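Local coordinates for protein alpha-galactosidase 1 (Saccharomyces cerevisiae, PDB 3LRK) that hydrolyses terminal, non-reducing alpha-D-galactose residues from alpha-galactosides such as galactose oligosaccharides and galactomannans, working as a secreted homotetramer, at residues 212-217 against 458-463; 241-246 against 344-349; 274-279 against 301-306; 332-337 against 365-370. The protein carries 1 engineered substitution. All coordinates share one frame; numbering follows the deposited sequence.

Interaction 1 of 4, residues 212-217 against 458-463; sequences AEFTRP and PAHGIA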
loop_
_atom_site.group_PDB
_atom_site.type_symbol
_atom_site.label_atom_id
_atom_site.label_comp_id
_atom_site.label_asym_id
_atom_site.label_seq_id
_atom_site.Cartn_x
_atom_site.Cartn_y
_atom_site.Cartn_z
ATOM N N ALA A 212 -24.252 4.518 -15.253
ATOM C CA ALA A 212 -24.561 5.491 -16.297
ATOM C C ALA A 212 -24.237 6.935 -15.872
ATOM O O ALA A 212 -25.106 7.821 -15.866
ATOM C CB ALA A 212 -26.036 5.351 -16.749
ATOM N N GLU A 213 -22.976 7.156 -15.511
ATOM C CA GLU A 213 -22.467 8.472 -15.163
ATOM C C GLU A 213 -21.125 8.617 -15.858
ATOM O O GLU A 213 -20.316 7.686 -15.835
ATOM C CB GLU A 213 -22.248 8.595 -13.649
ATOM C CG GLU A 213 -23.520 8.655 -12.811
ATOM C CD GLU A 213 -24.271 9.968 -12.956
ATOM O OE1 GLU A 213 -23.696 10.952 -13.468
ATOM O OE2 GLU A 213 -25.447 10.012 -12.538
ATOM N N PHE A 214 -20.881 9.769 -16.475
ATOM C CA PHE A 214 -19.661 9.920 -17.267
ATOM C C PHE A 214 -18.441 10.235 -16.397
ATOM O O PHE A 214 -17.347 9.766 -16.695
ATOM C CB PHE A 214 -19.833 10.983 -18.355
ATOM C CG PHE A 214 -18.807 10.898 -19.452
ATOM C CD1 PHE A 214 -18.862 9.869 -20.397
ATOM C CD2 PHE A 214 -17.782 11.843 -19.545
ATOM C CE1 PHE A 214 -17.920 9.783 -21.422
ATOM C CE2 PHE A 214 -16.834 11.763 -20.568
ATOM C CZ PHE A 214 -16.907 10.726 -21.505
ATOM N N THR A 215 -18.637 11.006 -15.323
ATOM C CA THR A 215 -17.524 11.470 -14.482
ATOM C C THR A 215 -17.766 11.362 -12.972
ATOM O O THR A 215 -16.821 11.448 -12.188
ATOM C CB THR A 215 -17.178 12.970 -14.738
ATOM O OG1 THR A 215 -18.171 13.791 -14.116
ATOM C CG2 THR A 215 -17.076 13.312 -16.225
ATOM N N ARG A 216 -19.023 11.207 -12.565
ATOM C CA ARG A 216 -19.411 11.392 -11.153
ATOM C C ARG A 216 -18.627 10.521 -10.145
ATOM O O ARG A 216 -18.720 9.291 -10.182
ATOM C CB ARG A 216 -20.920 11.158 -10.998
ATOM C CG ARG A 216 -21.511 11.706 -9.696
ATOM C CD ARG A 216 -22.928 11.184 -9.444
ATOM N NE ARG A 216 -23.509 11.764 -8.232
ATOM C CZ ARG A 216 -23.249 11.364 -6.985
ATOM N NH1 ARG A 216 -22.404 10.362 -6.749
ATOM N NH2 ARG A 216 -23.836 11.974 -5.962
ATOM N N PRO A 217 -17.844 11.157 -9.248
ATOM C CA PRO A 217 -17.290 10.386 -8.141
ATOM C C PRO A 217 -18.418 9.855 -7.249
ATOM O O PRO A 217 -19.445 10.522 -7.074
ATOM C CB PRO A 217 -16.430 11.412 -7.390
ATOM C CG PRO A 217 -16.160 12.491 -8.412
ATOM C CD PRO A 217 -17.420 12.566 -9.197
ATOM N N PRO A 458 -17.139 18.243 -28.768
ATOM C CA PRO A 458 -18.203 18.590 -27.829
ATOM C C PRO A 458 -17.869 18.199 -26.388
ATOM O O PRO A 458 -17.051 17.298 -26.154
ATOM C CB PRO A 458 -19.408 17.781 -28.330
ATOM C CG PRO A 458 -19.082 17.382 -29.720
ATOM C CD PRO A 458 -17.593 17.297 -29.802
ATOM N N ALA A 459 -18.501 18.883 -25.435
ATOM C CA ALA A 459 -18.391 18.537 -24.016
ATOM C C ALA A 459 -18.714 17.062 -23.783
ATOM O O ALA A 459 -19.718 16.553 -24.304
ATOM C CB ALA A 459 -19.318 19.408 -23.198
ATOM N N HIS A 460 -17.866 16.383 -23.004
ATOM C CA HIS A 460 -18.020 14.942 -22.727
ATOM C C HIS A 460 -18.107 14.110 -24.009
ATOM O O HIS A 460 -18.780 13.080 -24.051
ATOM C CB HIS A 460 -19.250 14.678 -21.837
ATOM C CG HIS A 460 -19.093 15.133 -20.419
ATOM N ND1 HIS A 460 -19.950 14.734 -19.415
ATOM C CD2 HIS A 460 -18.175 15.938 -19.832
ATOM C CE1 HIS A 460 -19.573 15.282 -18.274
ATOM N NE2 HIS A 460 -18.496 16.013 -18.497
ATOM N N GLY A 461 -17.419 14.559 -25.053
ATOM C CA GLY A 461 -17.474 13.908 -26.354
ATOM C C GLY A 461 -16.118 13.528 -26.906
ATOM O O GLY A 461 -15.089 13.633 -26.217
ATOM N N ILE A 462 -16.110 13.127 -28.174
ATOM C CA ILE A 462 -14.937 12.506 -28.771
ATOM C C ILE A 462 -14.788 12.819 -30.264
ATOM O O ILE A 462 -15.776 12.910 -30.995
ATOM C CB ILE A 462 -14.938 10.942 -28.502
ATOM C CG1 ILE A 462 -13.559 10.323 -28.744
ATOM C CG2 ILE A 462 -16.068 10.214 -29.267
ATOM C CD1 ILE A 462 -13.458 8.830 -28.372
ATOM N N ALA A 463 -13.545 13.015 -30.689
ATOM C CA ALA A 463 -13.183 12.880 -32.095
ATOM C C ALA A 463 -12.468 11.542 -32.247
ATOM O O ALA A 463 -11.394 11.318 -31.675
ATOM C CB ALA A 463 -12.292 14.037 -32.551
#
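Phe214 and His460 carry the tight part of this contact as an offset stack, ring centroids 4.9 Å apart and planes tilted by 26°. The rings slide past each other in opposite directions. Phe214 CD2 lies over the rim of the imidazole face, 3.6 Å from both ND1 and CG of His460, while the backbone O of His460 sits over one face of the phenyl ring. With its CG swung away from the backbone N (chi1 -162°), Phe214 reaches across to the imidazole. Beside it the methyl CG2 of Thr215 approaches the imidazole obliquely, 3.8 Å from CE1 of His460. His460 is held out for this stack by the type II turn Pro458-Gly461, where it takes the third position with a positive phi of 54°. The first two residues of the turn, Pro458 and Ala459, are partly exposed and stay clear of the 212-217 loop; beyond Thr215 that loop drifts off, Arg216 bonding instead to Val327 O of a second subunit. The contact thus joins a loop that follows a barrel strand to the turn leading into strand 461-469 of the C-terminal sheet. No hydrogen bond crosses it. The polar atoms find partners outside the two segments: Thr215 OG1 bonds Asp336, His460 ND1 bonds Glu275. With the Glu275 carboxylate at ND1 and that of Asp336 near NE2, the imidazole is probably polarised toward positive charge while its face stacks on Phe214.

Interaction 2 of 4, residues 241-246 against 344-349; sequences NILNKA and QMWSGP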
loop_
_atom_site.group_PDB
_atom_site.type_symbol
_atom_site.label_atom_id
_atom_site.label_comp_id
_atom_site.label_asym_id
_atom_site.label_seq_id
_atom_site.Cartn_x
_atom_site.Cartn_y
_atom_site.Cartn_z
ATOM N N ASN A 241 -13.809 7.137 -14.642
ATOM C CA ASN A 241 -13.108 6.483 -13.536
ATOM C C ASN A 241 -12.555 5.137 -13.996
ATOM O O ASN A 241 -11.401 4.818 -13.720
ATOM C CB ASN A 241 -14.037 6.308 -12.317
ATOM C CG ASN A 241 -13.419 5.444 -11.208
ATOM O OD1 ASN A 241 -13.378 4.212 -11.306
ATOM N ND2 ASN A 241 -12.982 6.090 -10.128
ATOM N N ILE A 242 -13.378 4.381 -14.733
ATOM C CA ILE A 242 -13.029 3.031 -15.181
ATOM C C ILE A 242 -12.034 3.070 -16.342
ATOM O O ILE A 242 -11.069 2.305 -16.355
ATOM C CB ILE A 242 -14.301 2.197 -15.519
ATOM C CG1 ILE A 242 -15.034 1.838 -14.213
ATOM C CG2 ILE A 242 -13.952 0.932 -16.304
ATOM C CD1 ILE A 242 -16.424 1.299 -14.407
ATOM N N LEU A 243 -12.253 3.980 -17.295
ATOM C CA LEU A 243 -11.294 4.164 -18.390
ATOM C C LEU A 243 -9.908 4.542 -17.853
ATOM O O LEU A 243 -8.893 4.031 -18.322
ATOM C CB LEU A 243 -11.781 5.233 -19.382
ATOM C CG LEU A 243 -10.875 5.473 -20.595
ATOM C CD1 LEU A 243 -10.794 4.234 -21.483
ATOM C CD2 LEU A 243 -11.378 6.682 -21.375
ATOM N N ASN A 244 -9.877 5.449 -16.888
ATOM C CA ASN A 244 -8.620 5.872 -16.256
ATOM C C ASN A 244 -7.886 4.732 -15.545
ATOM O O ASN A 244 -6.666 4.591 -15.671
ATOM C CB ASN A 244 -8.872 7.036 -15.299
ATOM C CG ASN A 244 -9.107 8.358 -16.033
ATOM O OD1 ASN A 244 -8.948 8.449 -17.250
ATOM N ND2 ASN A 244 -9.492 9.382 -15.290
ATOM N N LYS A 245 -8.632 3.931 -14.795
ATOM C CA LYS A 245 -8.099 2.696 -14.210
ATOM C C LYS A 245 -7.521 1.735 -15.265
ATOM O O LYS A 245 -6.475 1.110 -15.040
ATOM C CB LYS A 245 -9.172 2.010 -13.362
ATOM C CG LYS A 245 -9.373 2.687 -12.019
ATOM C CD LYS A 245 -10.619 2.185 -11.328
ATOM C CE LYS A 245 -10.724 2.763 -9.932
ATOM N NZ LYS A 245 -12.109 2.547 -9.422
ATOM N N ALA A 246 -8.197 1.638 -16.410
ATOM C CA ALA A 246 -7.794 0.722 -17.479
ATOM C C ALA A 246 -6.552 1.173 -18.252
ATOM O O ALA A 246 -5.853 0.347 -18.847
ATOM C CB ALA A 246 -8.964 0.498 -18.444
ATOM N N GLN A 344 -8.058 14.031 -22.994
ATOM C CA GLN A 344 -7.124 12.943 -23.256
ATOM C C GLN A 344 -6.940 12.718 -24.749
ATOM O O GLN A 344 -7.855 12.943 -25.547
ATOM C CB GLN A 344 -7.588 11.637 -22.595
ATOM C CG GLN A 344 -8.033 11.769 -21.122
ATOM C CD GLN A 344 -8.344 10.429 -20.467
ATOM O OE1 GLN A 344 -8.396 9.397 -21.132
ATOM N NE2 GLN A 344 -8.560 10.445 -19.155
ATOM N N MET A 345 -5.745 12.280 -25.108
ATOM C CA MET A 345 -5.474 11.766 -26.438
ATOM C C MET A 345 -5.043 10.310 -26.333
ATOM O O MET A 345 -4.172 9.971 -25.520
ATOM C CB MET A 345 -4.367 12.560 -27.104
ATOM C CG MET A 345 -4.447 12.552 -28.605
ATOM S SD MET A 345 -2.847 12.387 -29.397
ATOM C CE MET A 345 -2.865 10.615 -29.551
ATOM N N TRP A 346 -5.654 9.458 -27.151
ATOM C CA TRP A 346 -5.269 8.057 -27.240
ATOM C C TRP A 346 -4.886 7.736 -28.677
ATOM O O TRP A 346 -5.361 8.380 -29.621
ATOM C CB TRP A 346 -6.410 7.138 -26.795
ATOM C CG TRP A 346 -6.827 7.239 -25.338
ATOM C CD1 TRP A 346 -7.373 8.326 -24.714
ATOM C CD2 TRP A 346 -6.779 6.190 -24.348
ATOM N NE1 TRP A 346 -7.645 8.028 -23.396
ATOM C CE2 TRP A 346 -7.309 6.720 -23.153
ATOM C CE3 TRP A 346 -6.346 4.854 -24.362
ATOM C CZ2 TRP A 346 -7.390 5.971 -21.969
ATOM C CZ3 TRP A 346 -6.445 4.103 -23.184
ATOM C CH2 TRP A 346 -6.955 4.668 -22.007
ATOM N N SER A 347 -4.022 6.740 -28.833
ATOM C CA SER A 347 -3.539 6.309 -30.142
ATOM C C SER A 347 -3.155 4.844 -30.050
ATOM O O SER A 347 -2.657 4.395 -29.012
ATOM C CB SER A 347 -2.340 7.154 -30.579
ATOM O OG SER A 347 -1.873 6.762 -31.859
ATOM N N GLY A 348 -3.389 4.102 -31.128
ATOM C CA GLY A 348 -3.075 2.677 -31.160
ATOM C C GLY A 348 -2.936 2.115 -32.562
ATOM O O GLY A 348 -3.610 2.576 -33.492
ATOM N N PRO A 349 -2.066 1.101 -32.723
ATOM C CA PRO A 349 -1.852 0.477 -34.025
ATOM C C PRO A 349 -3.000 -0.436 -34.422
ATOM O O PRO A 349 -3.706 -0.967 -33.557
ATOM C CB PRO A 349 -0.582 -0.345 -33.814
ATOM C CG PRO A 349 -0.565 -0.660 -32.357
ATOM C CD PRO A 349 -1.216 0.505 -31.672
HETATM O O HOH W 1 -7.895 7.399 -19.352
#
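Helix 241-246 and strand 344-349 run at 50° to each other, their axes 12.5 Å apart at closest approach. Even the nearest CA atoms, those of Asn244 and Gln344, are 10.1 Å apart, so side chains from both segments must span the gap. Extended beyond CG (chi2 -174°), Gln344 reaches Asn244, and the two amide planes lie nearly coplanar. Gln344 NE2 donates to a lone pair of Asn244 OD1 at 2.8 Å, with an N-H...O angle of 157°. The other end of the same amide accepts: Trp346 NE1, two residues along the strand, points its N-H at Gln344 OE1 at 2.8 Å, in the plane of both groups. One water bridges the two amides, donating to Asn244 OD1 at 2.6 Å and to Gln344 OE1 at 2.7 Å. Here the barrel meets the C-terminal beta-sandwich domain: helix 239-246 follows barrel strand 203-205 and precedes 258-260 in sequence, and strand 342-349 belongs to the six-stranded antiparallel sheet. The carboxylate of Glu342 receives N-H groups from both amides, which fixes which end of each is nitrogen. Next to this network the contact is apolar. Leu243 slides alongside the benzo part of the indole, its CG 3.8 Å from Trp346 CZ2 and its CD1 near both CZ2 and CH2. Met282 of helix 273-285 touches Leu243 and Trp346 alike.

Interaction 3 of 4, residues 274-279 against 301-306; sequences DEEKAH and ASSYSI. With NAG (2-acetamido-2-deoxy-beta-D-glucopyranose), chain F.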
loop_
_atom_site.group_PDB
_atom_site.type_symbol
_atom_site.label_atom_id
_atom_site.label_comp_id
_atom_site.label_asym_id
_atom_site.label_seq_id
_atom_site.Cartn_x
_atom_site.Cartn_y
_atom_site.Cartn_z
ATOM N N ASP A 274 -23.290 12.474 -26.974
ATOM C CA ASP A 274 -21.829 12.591 -26.941
ATOM C C ASP A 274 -21.191 11.647 -25.924
ATOM O O ASP A 274 -20.185 11.013 -26.226
ATOM C CB ASP A 274 -21.404 14.030 -26.669
ATOM C CG ASP A 274 -21.627 14.926 -27.862
ATOM O OD1 ASP A 274 -21.129 14.587 -28.959
ATOM O OD2 ASP A 274 -22.302 15.962 -27.693
ATOM N N GLU A 275 -21.788 11.566 -24.733
ATOM C CA GLU A 275 -21.312 10.686 -23.668
ATOM C C GLU A 275 -21.349 9.217 -24.087
ATOM O O GLU A 275 -20.409 8.475 -23.810
ATOM C CB GLU A 275 -22.110 10.901 -22.370
ATOM C CG GLU A 275 -21.746 12.192 -21.633
ATOM C CD GLU A 275 -22.604 12.472 -20.398
ATOM O OE1 GLU A 275 -23.750 11.982 -20.306
ATOM O OE2 GLU A 275 -22.131 13.211 -19.514
ATOM N N GLU A 276 -22.429 8.808 -24.756
ATOM C CA GLU A 276 -22.563 7.443 -25.248
ATOM C C GLU A 276 -21.564 7.126 -26.368
ATOM O O GLU A 276 -21.037 6.019 -26.421
ATOM C CB GLU A 276 -24.004 7.146 -25.681
ATOM C CG GLU A 276 -24.976 7.018 -24.501
ATOM C CD GLU A 276 -26.369 6.539 -24.893
ATOM O OE1 GLU A 276 -26.612 6.243 -26.082
ATOM O OE2 GLU A 276 -27.223 6.447 -23.989
ATOM N N LYS A 277 -21.280 8.102 -27.236
ATOM C CA LYS A 277 -20.293 7.917 -28.320
ATOM C C LYS A 277 -18.873 7.768 -27.770
ATOM O O LYS A 277 -18.107 6.914 -28.229
ATOM C CB LYS A 277 -20.317 9.093 -29.308
ATOM C CG LYS A 277 -21.565 9.178 -30.193
ATOM C CD LYS A 277 -21.277 9.934 -31.493
ATOM C CE LYS A 277 -21.027 11.414 -31.254
ATOM N NZ LYS A 277 -20.775 12.135 -32.528
ATOM N N ALA A 278 -18.532 8.624 -26.807
ATOM C CA ALA A 278 -17.242 8.579 -26.112
ATOM C C ALA A 278 -17.050 7.229 -25.423
ATOM O O ALA A 278 -16.005 6.599 -25.559
ATOM C CB ALA A 278 -17.152 9.711 -25.099
ATOM N N HIS A 279 -18.091 6.791 -24.713
ATOM C CA HIS A 279 -18.097 5.544 -23.949
ATOM C C HIS A 279 -17.937 4.313 -24.864
ATOM O O HIS A 279 -17.054 3.477 -24.636
ATOM C CB HIS A 279 -19.378 5.517 -23.095
ATOM C CG HIS A 279 -19.653 4.224 -22.389
ATOM N ND1 HIS A 279 -18.677 3.476 -21.763
ATOM C CD2 HIS A 279 -20.827 3.583 -22.153
ATOM C CE1 HIS A 279 -19.230 2.408 -21.214
ATOM N NE2 HIS A 279 -20.535 2.453 -21.429
ATOM N N ALA A 301 -33.434 5.285 -30.325
ATOM C CA ALA A 301 -32.819 5.382 -31.651
ATOM C C ALA A 301 -31.329 5.734 -31.647
ATOM O O ALA A 301 -30.532 5.048 -32.295
ATOM C CB ALA A 301 -33.593 6.372 -32.517
ATOM N N SER A 302 -30.957 6.805 -30.946
ATOM C CA SER A 302 -29.559 7.250 -30.931
ATOM C C SER A 302 -28.637 6.181 -30.350
ATOM O O SER A 302 -27.501 6.011 -30.811
ATOM C CB SER A 302 -29.382 8.577 -30.186
ATOM O OG SER A 302 -29.784 8.501 -28.821
ATOM N N SER A 303 -29.127 5.473 -29.335
ATOM C CA SER A 303 -28.341 4.421 -28.684
ATOM C C SER A 303 -28.169 3.216 -29.603
ATOM O O SER A 303 -27.070 2.664 -29.718
ATOM C CB SER A 303 -28.977 4.021 -27.356
ATOM O OG SER A 303 -28.995 5.125 -26.467
ATOM N N TYR A 304 -29.253 2.823 -30.271
ATOM C CA TYR A 304 -29.206 1.760 -31.279
ATOM C C TYR A 304 -28.156 2.014 -32.367
ATOM O O TYR A 304 -27.406 1.112 -32.711
ATOM C CB TYR A 304 -30.598 1.530 -31.897
ATOM C CG TYR A 304 -30.639 0.541 -33.043
ATOM C CD1 TYR A 304 -30.181 -0.782 -32.895
ATOM C CD2 TYR A 304 -31.179 0.911 -34.276
ATOM C CE1 TYR A 304 -30.236 -1.685 -33.966
ATOM C CE2 TYR A 304 -31.237 0.031 -35.326
ATOM C CZ TYR A 304 -30.777 -1.262 -35.180
ATOM O OH TYR A 304 -30.859 -2.109 -36.275
ATOM N N SER A 305 -28.088 3.233 -32.900
ATOM C CA SER A 305 -27.116 3.505 -33.967
ATOM C C SER A 305 -25.675 3.605 -33.446
ATOM O O SER A 305 -24.720 3.476 -34.216
ATOM C CB SER A 305 -27.488 4.750 -34.768
ATOM O OG SER A 305 -27.435 5.899 -33.964
ATOM N N ILE A 306 -25.526 3.844 -32.145
ATOM C CA ILE A 306 -24.204 3.756 -31.517
ATOM C C ILE A 306 -23.741 2.284 -31.501
ATOM O O ILE A 306 -22.659 1.960 -32.018
ATOM C CB ILE A 306 -24.179 4.443 -30.123
ATOM C CG1 ILE A 306 -24.211 5.967 -30.316
ATOM C CG2 ILE A 306 -22.923 4.033 -29.315
ATOM C CD1 ILE A 306 -24.623 6.751 -29.106
HETATM C C1 NAG F . -30.494 11.681 -32.301
HETATM C C2 NAG F . -29.804 13.022 -32.593
HETATM C C3 NAG F . -28.943 13.506 -31.424
HETATM C C4 NAG F . -29.655 13.386 -30.078
HETATM C C5 NAG F . -30.344 12.032 -29.933
HETATM C C6 NAG F . -31.172 11.977 -28.651
HETATM C C7 NAG F . -29.433 13.547 -34.935
HETATM C C8 NAG F . -29.645 12.652 -36.129
HETATM N N2 NAG F . -29.013 12.960 -33.812
HETATM O O3 NAG F . -28.608 14.865 -31.610
HETATM O O4 NAG F . -28.724 13.585 -29.033
HETATM O O5 NAG F . -31.177 11.786 -31.058
HETATM O O6 NAG F . -31.740 10.697 -28.498
HETATM O O7 NAG F . -29.653 14.759 -35.017
#
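Glu276 reaches from helix 273-285 to helix 301-307, and its side chain passes from an apolar neighbour at CB to polar ones at the carboxylate. Its CB packs against the methyl CD1 of Ile306 at 3.5 Å. From CG onward the chain is extended (chi2 -172°), which carries the carboxylate to Ser303, with CD 3.4 Å from Ser303 OG. At the tip, OE1 accepts the hydroxyl of Ser303 at 2.7 Å on its syn lone pair, the side of the other oxygen; Ile306 CD1 also lies 3.7 Å from Glu276 OE1. The second oxygen, OE2, turns to Lys300 in a salt bridge and to the backbone N of Gly267. Ile306 continues the apolar seam, its CD1 4.1 Å from the CG of Lys277, whose chain crosses it at about a right angle before leading away to a cation-pi contact with Trp397. The two helices run nearly parallel, at 17° with axes 10.3 Å apart, as outer helices of a (beta/alpha)8 barrel on either side, in sequence, of strand 290-292. Near the start of segment 301-306, Ser302 OG is hydrogen-bonded to NAG O6, next to the glycosylated Asn403. A cation, a hydroxyl and a backbone N-H meet the buried carboxylate, which probably keeps it ionised; Lys300 also bonds Ser303 OG, tying the three side chains together.

Interaction 4 of 4, residues 332-337 against 365-370; sequences VSDTDE and VSRPMN. With NAG (2-acetamido-2-deoxy-beta-D-glucopyranose), chain G.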
loop_
_atom_site.group_PDB
_atom_site.type_symbol
_atom_site.label_atom_id
_atom_site.label_comp_id
_atom_site.label_asym_id
_atom_site.label_seq_id
_atom_site.Cartn_x
_atom_site.Cartn_y
_atom_site.Cartn_z
ATOM N N VAL A 332 -8.549 20.250 -17.059
ATOM C CA VAL A 332 -8.988 21.550 -17.579
ATOM C C VAL A 332 -9.841 22.320 -16.563
ATOM O O VAL A 332 -10.434 21.726 -15.659
ATOM C CB VAL A 332 -9.741 21.420 -18.941
ATOM C CG1 VAL A 332 -8.839 20.803 -20.011
ATOM C CG2 VAL A 332 -11.041 20.631 -18.799
ATOM N N SER A 333 -9.906 23.641 -16.719
ATOM C CA SER A 333 -10.682 24.481 -15.807
ATOM C C SER A 333 -12.192 24.375 -16.059
ATOM O O SER A 333 -12.993 24.754 -15.210
ATOM C CB SER A 333 -10.210 25.941 -15.863
ATOM O OG SER A 333 -10.299 26.452 -17.181
ATOM N N ASP A 334 -12.566 23.853 -17.225
ATOM C CA ASP A 334 -13.968 23.636 -17.583
ATOM C C ASP A 334 -14.474 22.343 -16.952
ATOM O O ASP A 334 -14.399 21.268 -17.553
ATOM C CB ASP A 334 -14.123 23.601 -19.107
ATOM C CG ASP A 334 -13.581 24.859 -19.767
ATOM O OD1 ASP A 334 -14.166 25.947 -19.535
ATOM O OD2 ASP A 334 -12.567 24.755 -20.496
ATOM N N THR A 335 -14.984 22.463 -15.728
ATOM C CA THR A 335 -15.426 21.305 -14.960
ATOM C C THR A 335 -16.949 21.246 -14.859
ATOM O O THR A 335 -17.640 22.268 -14.960
ATOM C CB THR A 335 -14.799 21.280 -13.547
ATOM O OG1 THR A 335 -15.083 22.510 -12.866
ATOM C CG2 THR A 335 -13.282 21.066 -13.626
ATOM N N ASP A 336 -17.466 20.038 -14.673
ATOM C CA ASP A 336 -18.903 19.814 -14.627
ATOM C C ASP A 336 -19.437 20.019 -13.203
ATOM O O ASP A 336 -18.694 20.451 -12.315
ATOM C CB ASP A 336 -19.247 18.424 -15.180
ATOM C CG ASP A 336 -18.602 17.283 -14.384
ATOM O OD1 ASP A 336 -18.206 17.476 -13.205
ATOM O OD2 ASP A 336 -18.518 16.176 -14.951
ATOM N N GLU A 337 -20.718 19.710 -13.002
ATOM C CA GLU A 337 -21.374 19.839 -11.695
ATOM C C GLU A 337 -20.660 19.082 -10.558
ATOM O O GLU A 337 -20.858 19.392 -9.375
ATOM C CB GLU A 337 -22.846 19.418 -11.790
ATOM C CG GLU A 337 -23.057 17.999 -12.327
ATOM C CD GLU A 337 -24.512 17.572 -12.394
ATOM O OE1 GLU A 337 -24.886 16.937 -13.410
ATOM O OE2 GLU A 337 -25.274 17.848 -11.439
ATOM N N VAL A 365 -17.309 21.994 -21.474
ATOM C CA VAL A 365 -17.644 22.837 -22.618
ATOM C C VAL A 365 -16.991 22.280 -23.874
ATOM O O VAL A 365 -15.979 21.575 -23.801
ATOM C CB VAL A 365 -17.198 24.323 -22.407
ATOM C CG1 VAL A 365 -17.807 25.218 -23.467
ATOM C CG2 VAL A 365 -17.605 24.829 -21.040
ATOM N N SER A 366 -17.589 22.596 -25.019
ATOM C CA SER A 366 -17.006 22.309 -26.321
ATOM C C SER A 366 -15.660 23.012 -26.396
ATOM O O SER A 366 -15.541 24.163 -25.981
ATOM C CB SER A 366 -17.934 22.822 -27.424
ATOM O OG SER A 366 -17.439 22.486 -28.707
ATOM N N ARG A 367 -14.643 22.324 -26.900
ATOM C CA ARG A 367 -13.320 22.927 -27.014
ATOM C C ARG A 367 -12.601 22.478 -28.284
ATOM O O ARG A 367 -12.867 21.389 -28.799
ATOM C CB ARG A 367 -12.471 22.635 -25.770
ATOM C CG ARG A 367 -11.694 21.324 -25.819
ATOM C CD ARG A 367 -11.092 20.950 -24.481
ATOM N NE ARG A 367 -10.054 21.866 -24.011
ATOM C CZ ARG A 367 -10.199 22.701 -22.980
ATOM N NH1 ARG A 367 -11.350 22.756 -22.310
ATOM N NH2 ARG A 367 -9.189 23.487 -22.613
ATOM N N PRO A 368 -11.700 23.327 -28.806
ATOM C CA PRO A 368 -10.827 22.863 -29.876
ATOM C C PRO A 368 -9.778 21.899 -29.314
ATOM O O PRO A 368 -9.266 22.108 -28.214
ATOM C CB PRO A 368 -10.171 24.152 -30.377
ATOM C CG PRO A 368 -10.165 25.047 -29.177
ATOM C CD PRO A 368 -11.444 24.738 -28.453
ATOM N N MET A 369 -9.493 20.840 -30.062
ATOM C CA MET A 369 -8.490 19.853 -29.675
ATOM C C MET A 369 -7.568 19.588 -30.863
ATOM O O MET A 369 -8.000 19.602 -32.019
ATOM C CB MET A 369 -9.145 18.549 -29.192
ATOM C CG MET A 369 -9.930 18.679 -27.882
ATOM S SD MET A 369 -10.342 17.102 -27.087
ATOM C CE MET A 369 -8.740 16.633 -26.423
ATOM N N ASN A 370 -6.301 19.386 -30.567
ATOM C CA ASN A 370 -5.248 19.298 -31.545
ATOM C C ASN A 370 -4.179 18.239 -31.277
ATOM O O ASN A 370 -3.854 18.002 -30.155
ATOM C CB ASN A 370 -4.569 20.662 -31.673
ATOM C CG ASN A 370 -3.847 21.095 -30.423
ATOM O OD1 ASN A 370 -2.684 20.931 -30.320
ATOM N ND2 ASN A 370 -4.547 21.689 -29.496
HETATM C C1 NAG G . -4.513 22.126 -28.125
HETATM C C2 NAG G . -3.748 21.769 -26.840
HETATM C C3 NAG G . -4.015 22.768 -25.705
HETATM C C4 NAG G . -3.829 24.214 -26.165
HETATM C C5 NAG G . -4.536 24.464 -27.503
HETATM C C6 NAG G . -4.169 25.836 -28.065
HETATM C C7 NAG G . -3.053 19.561 -26.077
HETATM C C8 NAG G . -3.477 18.260 -25.462
HETATM N N2 NAG G . -4.029 20.407 -26.406
HETATM O O3 NAG G . -3.143 22.515 -24.625
HETATM O O4 NAG G . -4.316 25.092 -25.170
HETATM O O5 NAG G . -4.207 23.471 -28.468
HETATM O O6 NAG G . -5.289 26.689 -27.965
HETATM O O7 NAG G . -1.857 19.806 -26.251
#
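The charged part of the contact is a salt bridge between Asp334 and Arg367. Arg367 NH1 donates to Asp334 OD2 at 3.0 Å, with an N-H...O angle of 150°. The carboxylate oxygen lies at the edge of the guanidinium, near its plane, but the bond comes in on its anti side with the planes of the two groups 55° apart, a single-bonded rather than two-pronged pair. Arg367 gets there with CG held between the backbone N and carbonyl carbon (chi1 87°) and a bend at chi3. Van der Waals contacts of two valine methyls with the charged groups flank it. Val332 CG1 lies over one face of the guanidinium, toward its rim and 3.8 Å from Arg367 CZ, and the methyl CG2 of Val365 rests 3.9 Å from Asp334 OD1. Asp334 centres an inverse gamma turn in the loop between strands 325-331 and 342-349, which is thereby tied to the start of strand 367-371 in the C-terminal domain. That strand also bears a covalent link: Asn370 ND2 is joined to C1 of an N-linked N-acetylglucosamine. Since the ion pair sits at the surface and uses a single bond, it is probably of modest strength, with the valine over the guanidinium adding close packing.

Interaction 1 spans the others in sequence: its segments 212-217 and 458-463 enclose all six remaining ones. Interactions 2 and 4 alternate along the chain, and interaction 3 closes before interaction 4 opens. The centre of interaction 1 lies about 13, 12 and 11 Å from those of interactions 2, 3 and 4. It touches interaction 3 through His460 and Glu275, and interaction 4 through Thr215 and Asp336. Interactions 1 and 2 join the catalytic barrel to the same antiparallel C-terminal sheet, linking the two domains directly. Interaction 3 stays among barrel helices and interaction 4 within the C-terminal part, its centre about 20 Å from that of interaction 3; each adjoins interaction 1 from its own domain.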